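PDB 1J6O: TatD-related deoxyribonuclease from Thermotoga maritima, which probably acts as a metal-dependent DNA nuclease that hydrolyses phosphodiester bonds. Local coordinates for residues Asn133-Tyr144 against Pro157-Ser168. Numbering follows the deposited sequence.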
loop_
_atom_site.group_PDB
_atom_site.type_symbol
_atom_site.label_atom_id
_atom_site.label_comp_id
_atom_site.label_asym_id
_atom_site.label_seq_id
_atom_site.Cartn_x
_atom_site.Cartn_y
_atom_site.Cartn_z
ATOM N N ASN A 133 5.362 -14.015 8.961
ATOM C CA ASN A 133 4.342 -14.441 8.040
ATOM C C ASN A 133 3.339 -13.318 7.757
ATOM O O ASN A 133 2.135 -13.549 7.643
ATOM C CB ASN A 133 3.625 -15.664 8.576
ATOM C CG ASN A 133 3.009 -16.468 7.484
ATOM O OD1 ASN A 133 3.376 -16.321 6.310
ATOM N ND2 ASN A 133 2.070 -17.341 7.844
ATOM N N LEU A 134 3.844 -12.091 7.681
ATOM C CA LEU A 134 3.012 -10.913 7.401
ATOM C C LEU A 134 3.269 -10.485 5.950
ATOM O O LEU A 134 4.386 -10.606 5.450
ATOM C CB LEU A 134 3.394 -9.747 8.322
ATOM C CG LEU A 134 2.997 -9.832 9.794
ATOM C CD1 LEU A 134 3.565 -8.614 10.544
ATOM C CD2 LEU A 134 1.453 -9.903 9.932
ATOM N N PRO A 135 2.230 -9.996 5.251
ATOM C CA PRO A 135 2.369 -9.553 3.862
ATOM C C PRO A 135 3.201 -8.281 3.830
ATOM O O PRO A 135 3.302 -7.564 4.830
ATOM C CB PRO A 135 0.915 -9.341 3.421
ATOM C CG PRO A 135 0.232 -8.961 4.650
ATOM C CD PRO A 135 0.819 -9.927 5.680
ATOM N N LEU A 136 3.822 -8.026 2.689
ATOM C CA LEU A 136 4.642 -6.849 2.519
ATOM C C LEU A 136 3.902 -5.765 1.752
ATOM O O LEU A 136 3.118 -6.064 0.867
ATOM C CB LEU A 136 5.918 -7.207 1.734
ATOM C CG LEU A 136 6.959 -8.011 2.514
ATOM C CD1 LEU A 136 7.722 -8.962 1.589
ATOM C CD2 LEU A 136 7.899 -7.025 3.205
ATOM N N VAL A 137 4.146 -4.510 2.138
ATOM C CA VAL A 137 3.556 -3.339 1.503
ATOM C C VAL A 137 4.845 -2.787 0.873
ATOM O O VAL A 137 5.654 -2.167 1.553
ATOM C CB VAL A 137 2.967 -2.377 2.556
ATOM C CG1 VAL A 137 2.717 -1.021 1.962
ATOM C CG2 VAL A 137 1.660 -2.977 3.081
ATOM N N VAL A 138 5.006 -3.020 -0.431
ATOM C CA VAL A 138 6.194 -2.594 -1.180
ATOM C C VAL A 138 6.112 -1.343 -2.006
ATOM O O VAL A 138 5.149 -1.107 -2.734
ATOM C CB VAL A 138 6.674 -3.774 -2.086
ATOM C CG1 VAL A 138 8.015 -3.446 -2.767
ATOM C CG2 VAL A 138 6.795 -5.043 -1.250
ATOM N N HIS A 139 7.163 -0.537 -1.893
ATOM C CA HIS A 139 7.266 0.722 -2.617
ATOM C C HIS A 139 8.382 0.548 -3.635
ATOM O O HIS A 139 9.493 0.196 -3.260
ATOM C CB HIS A 139 7.647 1.827 -1.622
ATOM C CG HIS A 139 7.993 3.136 -2.264
ATOM N ND1 HIS A 139 7.066 4.133 -2.467
ATOM C CD2 HIS A 139 9.170 3.620 -2.725
ATOM C CE1 HIS A 139 7.655 5.181 -3.019
ATOM N NE2 HIS A 139 8.934 4.894 -3.188
ATOM N N ILE A 140 8.098 0.787 -4.912
ATOM C CA ILE A 140 9.142 0.648 -5.944
ATOM C C ILE A 140 9.054 1.840 -6.893
ATOM O O ILE A 140 7.990 2.104 -7.469
ATOM C CB ILE A 140 8.970 -0.623 -6.819
ATOM C CG1 ILE A 140 9.015 -1.895 -5.969
ATOM C CG2 ILE A 140 10.081 -0.638 -7.896
ATOM C CD1 ILE A 140 8.724 -3.187 -6.750
ATOM N N ARG A 141 10.153 2.578 -7.039
ATOM C CA ARG A 141 10.184 3.744 -7.935
ATOM C C ARG A 141 11.438 3.554 -8.813
ATOM O O ARG A 141 12.551 3.531 -8.303
ATOM C CB ARG A 141 10.276 5.042 -7.124
ATOM C CG ARG A 141 10.047 6.356 -7.912
ATOM C CD ARG A 141 8.650 6.418 -8.559
ATOM N NE ARG A 141 7.672 5.582 -7.848
ATOM C CZ ARG A 141 6.403 5.389 -8.224
ATOM N NH1 ARG A 141 5.914 5.976 -9.321
ATOM N NH2 ARG A 141 5.617 4.586 -7.502
ATOM N N ASP A 142 11.236 3.383 -10.120
ATOM C CA ASP A 142 12.344 3.185 -11.064
ATOM C C ASP A 142 13.362 2.133 -10.599
ATOM O O ASP A 142 14.581 2.305 -10.747
ATOM C CB ASP A 142 13.056 4.516 -11.327
ATOM C CG ASP A 142 12.159 5.535 -12.029
ATOM O OD1 ASP A 142 11.166 5.113 -12.651
ATOM O OD2 ASP A 142 12.447 6.750 -11.977
ATOM N N ALA A 143 12.866 1.039 -10.043
ATOM C CA ALA A 143 13.736 -0.029 -9.559
ATOM C C ALA A 143 13.018 -1.367 -9.638
ATOM O O ALA A 143 13.287 -2.259 -8.837
ATOM C CB ALA A 143 14.143 0.245 -8.103
ATOM N N TYR A 144 12.104 -1.518 -10.594
ATOM C CA TYR A 144 11.380 -2.775 -10.714
ATOM C C TYR A 144 12.272 -3.983 -10.932
ATOM O O TYR A 144 12.099 -4.999 -10.279
ATOM C CB TYR A 144 10.305 -2.657 -11.804
ATOM C CG TYR A 144 9.132 -1.840 -11.310
ATOM C CD1 TYR A 144 8.109 -2.439 -10.571
ATOM C CD2 TYR A 144 9.092 -0.455 -11.489
ATOM C CE1 TYR A 144 7.069 -1.677 -10.011
ATOM C CE2 TYR A 144 8.050 0.328 -10.925
ATOM C CZ TYR A 144 7.049 -0.300 -10.184
ATOM O OH TYR A 144 6.066 0.442 -9.561
ATOM N N PRO A 157 6.651 -14.290 2.520
ATOM C CA PRO A 157 5.524 -14.716 3.355
ATOM C C PRO A 157 4.481 -15.360 2.443
ATOM O O PRO A 157 4.429 -15.035 1.251
ATOM C CB PRO A 157 4.998 -13.407 3.942
ATOM C CG PRO A 157 6.121 -12.435 3.775
ATOM C CD PRO A 157 6.760 -12.820 2.482
ATOM N N GLU A 158 3.663 -16.249 3.011
ATOM C CA GLU A 158 2.600 -16.961 2.284
ATOM C C GLU A 158 1.854 -15.965 1.408
ATOM O O GLU A 158 1.763 -16.133 0.187
ATOM C CB GLU A 158 1.624 -17.608 3.274
ATOM C CG GLU A 158 2.227 -18.758 4.082
ATOM C CD GLU A 158 1.380 -19.145 5.291
ATOM O OE1 GLU A 158 0.408 -18.425 5.609
ATOM O OE2 GLU A 158 1.694 -20.170 5.935
ATOM N N LYS A 159 1.299 -14.941 2.043
ATOM C CA LYS A 159 0.565 -13.892 1.335
ATOM C C LYS A 159 1.697 -12.904 1.054
ATOM O O LYS A 159 2.098 -12.167 1.946
ATOM C CB LYS A 159 -0.453 -13.223 2.266
ATOM C CG LYS A 159 -1.539 -14.132 2.820
ATOM C CD LYS A 159 -2.841 -13.934 2.054
ATOM C CE LYS A 159 -3.936 -14.860 2.564
ATOM N NZ LYS A 159 -4.151 -14.682 4.022
ATOM N N ARG A 160 2.221 -12.901 -0.160
ATOM C CA ARG A 160 3.315 -12.007 -0.526
ATOM C C ARG A 160 3.048 -10.539 -0.185
ATOM O O ARG A 160 3.858 -9.883 0.504
ATOM C CB ARG A 160 3.605 -12.155 -2.011
ATOM C CG ARG A 160 3.717 -13.616 -2.437
ATOM C CD ARG A 160 5.100 -13.958 -2.905
ATOM N NE ARG A 160 5.193 -15.347 -3.357
ATOM C CZ ARG A 160 5.141 -16.404 -2.554
ATOM N NH1 ARG A 160 4.992 -16.252 -1.241
ATOM N NH2 ARG A 160 5.262 -17.619 -3.070
ATOM N N GLY A 161 1.932 -10.021 -0.677
ATOM C CA GLY A 161 1.608 -8.630 -0.398
ATOM C C GLY A 161 1.157 -7.805 -1.588
ATOM O O GLY A 161 0.529 -8.291 -2.536
ATOM N N VAL A 162 1.510 -6.529 -1.541
ATOM C CA VAL A 162 1.145 -5.605 -2.587
ATOM C C VAL A 162 2.278 -4.702 -3.004
ATOM O O VAL A 162 3.057 -4.258 -2.156
ATOM C CB VAL A 162 0.035 -4.669 -2.068
ATOM C CG1 VAL A 162 -0.479 -3.817 -3.172
ATOM C CG2 VAL A 162 -1.094 -5.500 -1.392
ATOM N N ILE A 163 2.360 -4.420 -4.301
ATOM C CA ILE A 163 3.386 -3.516 -4.832
ATOM C C ILE A 163 2.473 -2.295 -4.920
ATOM O O ILE A 163 1.639 -2.157 -5.831
ATOM C CB ILE A 163 3.864 -3.904 -6.233
ATOM C CG1 ILE A 163 4.432 -5.329 -6.199
ATOM C CG2 ILE A 163 4.919 -2.896 -6.709
ATOM C CD1 ILE A 163 5.553 -5.521 -5.159
ATOM N N HIS A 164 2.614 -1.399 -3.962
ATOM C CA HIS A 164 1.772 -0.221 -3.939
ATOM C C HIS A 164 2.057 0.830 -5.012
ATOM O O HIS A 164 3.181 0.946 -5.493
ATOM C CB HIS A 164 1.816 0.334 -2.508
ATOM C CG HIS A 164 2.477 1.660 -2.371
ATOM N ND1 HIS A 164 1.785 2.850 -2.461
ATOM C CD2 HIS A 164 3.764 1.991 -2.112
ATOM C CE1 HIS A 164 2.619 3.854 -2.266
ATOM N NE2 HIS A 164 3.823 3.359 -2.051
ATOM N N ALA A 165 1.023 1.570 -5.399
ATOM C CA ALA A 165 1.150 2.624 -6.428
ATOM C C ALA A 165 1.965 2.084 -7.599
ATOM O O ALA A 165 2.915 2.738 -8.076
ATOM C CB ALA A 165 1.840 3.863 -5.836
ATOM N N PHE A 166 1.585 0.897 -8.061
ATOM C CA PHE A 166 2.282 0.251 -9.176
ATOM C C PHE A 166 2.461 1.252 -10.316
ATOM O O PHE A 166 1.489 1.833 -10.803
ATOM C CB PHE A 166 1.505 -0.965 -9.687
ATOM C CG PHE A 166 2.191 -1.656 -10.818
ATOM C CD1 PHE A 166 3.299 -2.455 -10.579
ATOM C CD2 PHE A 166 1.767 -1.465 -12.124
ATOM C CE1 PHE A 166 3.983 -3.062 -11.633
ATOM C CE2 PHE A 166 2.454 -2.070 -13.183
ATOM C CZ PHE A 166 3.554 -2.861 -12.929
ATOM N N SER A 167 3.703 1.413 -10.755
ATOM C CA SER A 167 3.999 2.356 -11.816
ATOM C C SER A 167 4.818 1.873 -13.002
ATOM O O SER A 167 5.546 2.667 -13.613
ATOM C CB SER A 167 4.697 3.568 -11.200
ATOM O OG SER A 167 5.864 3.158 -10.485
ATOM N N SER A 168 4.745 0.590 -13.324
ATOM C CA SER A 168 5.508 0.106 -14.465
ATOM C C SER A 168 4.542 -0.319 -15.570
ATOM O O SER A 168 3.370 0.078 -15.574
ATOM C CB SER A 168 6.412 -1.054 -14.068
ATOM O OG SER A 168 7.421 -1.215 -15.055
HETATM O O HOH W 1 5.890 2.366 -5.188
HETATM O O HOH W 2 8.691 3.931 -11.325
#
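With chi1 at -75°, Tyr144 places its CG beside its own backbone N and lays its ring across the loop Phe166-Ser168, while Arg141, bent at chi2 and chi3, doubles back toward Ala165 and Ser167. The phenol ends on the backbone: Ser167 N donates to Tyr144 OH at 2.8 Å. Its ring is sandwiched, with Ser168 CB over the centre of one face, 3.7 Å from the centroid, and Ile140 CG2 over the other; Phe166 meets it obliquely through CE1. The Arg141 guanidinium has Ser167 OG above one face, and its NH2 reaches Ala165 O in a weak bond. Water 1, at the guanidinium edge, joins that NH2 to Ile140 N and His164 O, bridging the segments where they diverge.

Deeper in, strands 136-141 and 161-163 run parallel, 10° apart. Leu136 N donates to Arg160 O, and the Leu136 carbonyl accepts from Val162 N; Val138 N donates to Val162 O at 2.9 Å, and Val138 O receives His164 N at 2.8 Å. On the face carrying Leu136, Val138 and Ile163, Ile163 CD1 packs 3.7 Å from Val138 CB, alongside it. At the far end Asn133, the C' residue of a Schellman motif, gives ND2 to Glu158 OE1 at 3.0 Å, approaching from above the carboxylate plane; Glu268 O also accepts from that ND2.

Toward the C-terminal ends of the strands His139 ND1 and His164 NE2 lie 3.4 Å apart, a weak bond between two rings that meet at their edges, neither lying over the other's face. Glu212 accepts from His164 ND1, probably fixing the ring's rotation. Both histidines are predicted ligands of a second divalent metal, beside Glu103, predicted to bind the first. The unit is a parallel beta-alpha-beta crossover through helix 144-153, part of the TIM barrel whose C-terminal strand ends carry the probable metal site.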